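Local coordinates for protein putative glucose-6-phosphate 1-epimerase (Salmonella typhimurium, PDB 2HTA) that probably interconverts the alpha and beta anomers of glucose 6-phosphate, as a hexose-6-phosphate 1-epimerase of the galactose mutarotase clan, at residues L116-K121 and F150-R155; G196-D201 and E208-D213. One frame throughout, in Å; residues are numbered along the deposited sequence.

Interaction 1: residues L116-K121 and F150-R155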
# COMPACT_ATOMS: atom_id res chain seq x y z
N LEU A 116 1.56 -14.21 0.51
CA LEU A 116 2.70 -15.16 0.52
C LEU A 116 3.96 -14.53 1.13
O LEU A 116 4.12 -13.31 1.06
CB LEU A 116 3.01 -15.60 -0.92
CG LEU A 116 1.86 -16.30 -1.64
CD1 LEU A 116 2.29 -16.47 -3.12
CD2 LEU A 116 1.60 -17.68 -0.96
N PRO A 117 4.85 -15.38 1.71
CA PRO A 117 6.07 -14.88 2.27
C PRO A 117 7.06 -14.51 1.19
O PRO A 117 7.34 -15.33 0.30
CB PRO A 117 6.59 -16.07 3.10
CG PRO A 117 5.92 -17.33 2.47
CD PRO A 117 4.67 -16.84 1.90
N TRP A 118 7.56 -13.28 1.26
CA TRP A 118 8.68 -12.81 0.40
C TRP A 118 10.02 -12.86 1.14
O TRP A 118 10.08 -12.71 2.36
CB TRP A 118 8.50 -11.35 -0.03
CG TRP A 118 7.26 -11.01 -0.82
CD1 TRP A 118 5.97 -11.41 -0.55
CD2 TRP A 118 7.17 -10.13 -1.96
NE1 TRP A 118 5.09 -10.85 -1.46
CE2 TRP A 118 5.79 -10.05 -2.34
CE3 TRP A 118 8.12 -9.43 -2.71
CZ2 TRP A 118 5.33 -9.25 -3.41
CZ3 TRP A 118 7.66 -8.62 -3.79
CH2 TRP A 118 6.29 -8.55 -4.14
N ALA A 119 11.09 -12.98 0.38
CA ALA A 119 12.43 -13.04 0.99
C ALA A 119 12.94 -11.61 1.03
O ALA A 119 12.66 -10.84 0.14
CB ALA A 119 13.36 -13.93 0.10
N LEU A 120 13.66 -11.25 2.06
CA LEU A 120 14.41 -10.01 2.02
C LEU A 120 15.73 -10.31 1.36
O LEU A 120 16.65 -10.93 1.96
CB LEU A 120 14.57 -9.47 3.43
CG LEU A 120 15.56 -8.31 3.63
CD1 LEU A 120 14.98 -7.11 2.84
CD2 LEU A 120 15.73 -7.89 5.09
N LYS A 121 15.87 -9.88 0.10
CA LYS A 121 16.98 -10.25 -0.74
C LYS A 121 18.17 -9.32 -0.52
O LYS A 121 19.33 -9.78 -0.58
CB LYS A 121 16.55 -10.15 -2.22
CG LYS A 121 17.52 -10.66 -3.21
CD LYS A 121 17.01 -10.38 -4.66
CE LYS A 121 17.88 -11.14 -5.68
NZ LYS A 121 18.01 -12.62 -5.35
N PHE A 150 7.14 -16.62 -12.42
CA PHE A 150 7.39 -15.18 -12.22
C PHE A 150 8.45 -14.98 -11.12
O PHE A 150 8.69 -15.89 -10.30
CB PHE A 150 6.07 -14.45 -11.81
CG PHE A 150 5.57 -14.83 -10.39
CD1 PHE A 150 4.59 -15.85 -10.23
CD2 PHE A 150 6.02 -14.17 -9.26
CE1 PHE A 150 4.14 -16.15 -8.96
CE2 PHE A 150 5.63 -14.51 -7.97
CZ PHE A 150 4.64 -15.52 -7.82
N THR A 151 9.10 -13.81 -11.15
CA THR A 151 9.86 -13.30 -10.01
C THR A 151 9.40 -11.84 -9.84
O THR A 151 9.48 -11.03 -10.79
CB THR A 151 11.38 -13.30 -10.28
OG1 THR A 151 11.79 -14.64 -10.57
CG2 THR A 151 12.11 -12.81 -9.04
N LEU A 152 8.89 -11.51 -8.64
CA LEU A 152 8.37 -10.20 -8.35
C LEU A 152 9.34 -9.60 -7.34
O LEU A 152 9.75 -10.29 -6.39
CB LEU A 152 7.03 -10.34 -7.63
CG LEU A 152 5.70 -9.83 -8.11
CD1 LEU A 152 4.65 -9.83 -6.92
CD2 LEU A 152 5.76 -8.46 -8.80
N LEU A 153 9.77 -8.35 -7.60
CA LEU A 153 10.63 -7.61 -6.70
C LEU A 153 9.91 -6.38 -6.19
O LEU A 153 9.28 -5.68 -6.96
CB LEU A 153 11.93 -7.15 -7.41
CG LEU A 153 12.73 -8.39 -7.82
CD1 LEU A 153 13.57 -8.22 -9.02
CD2 LEU A 153 13.57 -8.90 -6.65
N ALA A 154 10.04 -6.10 -4.89
CA ALA A 154 9.47 -4.87 -4.30
C ALA A 154 10.69 -4.17 -3.67
O ALA A 154 11.35 -4.74 -2.79
CB ALA A 154 8.42 -5.19 -3.24
N ARG A 155 11.01 -3.00 -4.19
CA ARG A 155 12.16 -2.21 -3.70
C ARG A 155 11.60 -1.02 -3.00
O ARG A 155 10.72 -0.34 -3.56
CB ARG A 155 13.03 -1.79 -4.89
CG ARG A 155 13.59 -2.97 -5.69
CD ARG A 155 14.55 -2.47 -6.76
NE ARG A 155 15.39 -3.54 -7.27
CZ ARG A 155 15.10 -4.26 -8.35
NH1 ARG A 155 15.92 -5.23 -8.76
NH2 ARG A 155 14.01 -3.98 -9.05
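Apolar contact carries most of this meeting, and the six-membered ring of W118 does the touching. CG lies beside the backbone N and anti to the carbonyl carbon (chi1 -60°), which turns the indole toward 150-155. At its far end CH2 comes 3.5 Å from L152 CD1, with the neighbouring CZ2 almost as close to the same methyl, and CZ3 reaches A154 CB at 3.6 Å. Both methyls approach obliquely, and the two residues, next but one along their strand, receive adjacent corners of the ring. The chi1 of L152, -119°, is nearly eclipsed, and with it CD1 lies against the ring.

The backbone of 150-155 comes close as well: L153 C lies at the ring edge, near the indole plane, 4.0 Å from W118 CZ3, and A154 N is 3.6 Å from W118 CZ3.

In the antiparallel sheet that holds both segments, part of the beta-sandwich of the galactose mutarotase family, strand 130-137 runs between strands 119-125 and 151-158. No hydrogen bond therefore joins the two segments, and the CA atoms of W118 and L153 stand 9.0 Å apart. The indole spans this gap, packing on F134 and L136 of the intervening strand.

On the other face of the sheet K121 and L153 make a looser aliphatic contact, K121 CD to L153 CD2 at 4.2 Å. The lysine is extended as far as CE, and its ammonium forms a long, weak ion pair with E135.

Polar partners lie outside the pair. The W118 NE1 hydrogen is given to the carbonyl O of A113, which helps to fix the rotation of the buried indole. R155 makes a salt bridge with E167, while one face of its guanidinium rests on L153 CB.

Interaction 2: residues G196-D201 and E208-D213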
# COMPACT_ATOMS: atom_id res chain seq x y z
N GLY A 196 -7.47 14.83 -11.53
CA GLY A 196 -7.86 14.94 -12.92
C GLY A 196 -9.36 15.12 -13.14
O GLY A 196 -10.01 15.92 -12.43
N ASP A 197 -9.91 14.42 -14.13
CA ASP A 197 -11.28 14.70 -14.54
C ASP A 197 -12.18 13.46 -14.47
O ASP A 197 -13.02 13.35 -13.55
CB ASP A 197 -11.33 15.49 -15.90
CG ASP A 197 -10.56 14.81 -17.06
OD1 ASP A 197 -10.09 13.63 -17.00
OD2 ASP A 197 -10.48 15.51 -18.12
N ARG A 198 -12.04 12.55 -15.44
CA ARG A 198 -12.98 11.37 -15.47
C ARG A 198 -12.65 10.35 -14.42
O ARG A 198 -11.46 10.14 -14.07
CB ARG A 198 -12.97 10.74 -16.85
CG ARG A 198 -13.44 11.78 -17.90
CD ARG A 198 -13.68 11.19 -19.33
NE ARG A 198 -14.54 12.17 -20.05
CZ ARG A 198 -15.87 12.07 -20.15
NH1 ARG A 198 -16.54 11.03 -19.65
NH2 ARG A 198 -16.53 13.03 -20.79
N PHE A 199 -13.69 9.66 -13.93
CA PHE A 199 -13.53 8.59 -12.96
C PHE A 199 -14.65 7.57 -13.10
O PHE A 199 -15.70 7.86 -13.70
CB PHE A 199 -13.53 9.09 -11.50
CG PHE A 199 -14.76 9.86 -11.11
CD1 PHE A 199 -15.83 9.19 -10.50
CD2 PHE A 199 -14.83 11.23 -11.29
CE1 PHE A 199 -16.98 9.89 -10.10
CE2 PHE A 199 -15.99 11.94 -10.88
CZ PHE A 199 -17.07 11.25 -10.29
N ILE A 200 -14.39 6.39 -12.61
CA ILE A 200 -15.43 5.32 -12.53
C ILE A 200 -15.78 5.23 -11.07
O ILE A 200 -14.89 5.08 -10.23
CB ILE A 200 -14.89 3.97 -13.05
CG1 ILE A 200 -14.60 4.11 -14.54
CG2 ILE A 200 -15.95 2.83 -12.88
CD1 ILE A 200 -13.49 3.11 -15.04
N ASP A 201 -17.07 5.37 -10.77
CA ASP A 201 -17.56 5.32 -9.40
C ASP A 201 -18.08 3.91 -9.12
O ASP A 201 -19.23 3.56 -9.50
CB ASP A 201 -18.69 6.35 -9.25
CG ASP A 201 -19.17 6.50 -7.83
OD1 ASP A 201 -18.85 5.62 -7.02
OD2 ASP A 201 -19.91 7.47 -7.55
N GLU A 208 -19.56 6.56 -14.96
CA GLU A 208 -18.41 7.45 -15.21
C GLU A 208 -18.81 8.88 -14.86
O GLU A 208 -19.84 9.40 -15.36
CB GLU A 208 -17.99 7.33 -16.66
CG GLU A 208 -16.74 8.13 -17.01
CD GLU A 208 -15.94 7.45 -18.07
OE1 GLU A 208 -15.27 8.19 -18.79
OE2 GLU A 208 -15.94 6.19 -18.16
N GLY A 209 -18.02 9.52 -14.01
CA GLY A 209 -18.21 10.89 -13.64
C GLY A 209 -17.11 11.78 -14.16
O GLY A 209 -16.13 11.31 -14.73
N VAL A 210 -17.26 13.08 -13.98
CA VAL A 210 -16.24 14.02 -14.41
C VAL A 210 -16.08 15.06 -13.32
O VAL A 210 -17.06 15.72 -12.98
CB VAL A 210 -16.61 14.73 -15.74
CG1 VAL A 210 -15.53 15.79 -16.10
CG2 VAL A 210 -16.72 13.73 -16.92
N LEU A 211 -14.87 15.17 -12.76
CA LEU A 211 -14.51 16.30 -11.86
C LEU A 211 -14.11 17.47 -12.70
O LEU A 211 -13.52 17.31 -13.79
CB LEU A 211 -13.37 15.91 -10.90
CG LEU A 211 -13.59 14.78 -9.91
CD1 LEU A 211 -12.30 14.43 -9.23
CD2 LEU A 211 -14.74 15.00 -8.84
N THR A 212 -14.44 18.68 -12.26
CA THR A 212 -14.02 19.84 -13.04
C THR A 212 -12.80 20.49 -12.44
O THR A 212 -12.21 21.35 -13.06
CB THR A 212 -15.10 20.90 -13.09
OG1 THR A 212 -15.47 21.19 -11.75
CG2 THR A 212 -16.33 20.38 -13.90
N ASP A 213 -12.38 20.03 -11.26
CA ASP A 213 -11.24 20.64 -10.55
C ASP A 213 -10.23 19.65 -9.98
O ASP A 213 -9.26 20.07 -9.32
CB ASP A 213 -11.79 21.49 -9.39
CG ASP A 213 -12.67 20.65 -8.42
OD1 ASP A 213 -12.84 19.40 -8.55
OD2 ASP A 213 -13.24 21.25 -7.49
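D197 OD1 is gripped by two hydrogen bonds: one from the backbone N of the next residue, R198, at 2.7 Å, and one from the side-chain amide of N228. The R198 N-H meets the carboxylate from above its plane. D197 places the group there with CG in the crowded position between the backbone N and the carbonyl carbon.

Its own carbonyl faces the partner segment. L211 N donates to D197 O at 2.7 Å in a nearly straight bond (171°), although the donor stands above the carbonyl plane, and V210 CA-H adds a weaker contact to that oxygen. Next comes the antiparallel hydrogen-bonded pair F199 with G209: F199 N to G209 O is 3.1 Å, and the return bond, G209 N to F199 O, is 2.9 Å and lies in the carbonyl plane. R198 with V210 and I200 with E208 form the flanking non-hydrogen-bonded pairs.

Strands 198-201 and 207-210 thus make a beta hairpin, whose first strand also pairs with strand 222-226 and so joins the hairpin to the larger antiparallel sheet.

The side chains divide between two faces. On that of R198, E208 and V210, R198 NH1 forms a salt bridge to E208 OE1 at 3.2 Å, the oxygen lying near the guanidinium plane while the carboxylate is turned 64° from it. V210 CG2 sits over the centre of one guanidinium face, 3.7 Å from R198 CZ.

On the opposite face the F199 ring folds back over its partner strand, its chi1 of 58° putting CG in the crowded position. G209 CA makes a CH-pi contact, 3.8 Å from the F199 ring centroid; with no side chain on G209, the ring lies directly over its backbone. Farther along, F199 CE2 packs obliquely against L211 CG at 3.8 Å.

Interactions 1 and 2 lie on opposite sides of the chain's centre, with their own centres 35 Å apart and nearest atoms about 23 Å apart, so neither touches the other. They belong to different sheets. The sheet that the hairpin of interaction 2 joins also contains strands 172-183 and 278-286, which carry the probable active-site residues H179 and E282. Neither contact is known to form part of the substrate site; by similarity R114 and D223 bind substrate, and the side chain of W118 in interaction 1 is about 7 Å from that of R114, that of I200 in interaction 2 about 9 Å from that of D223.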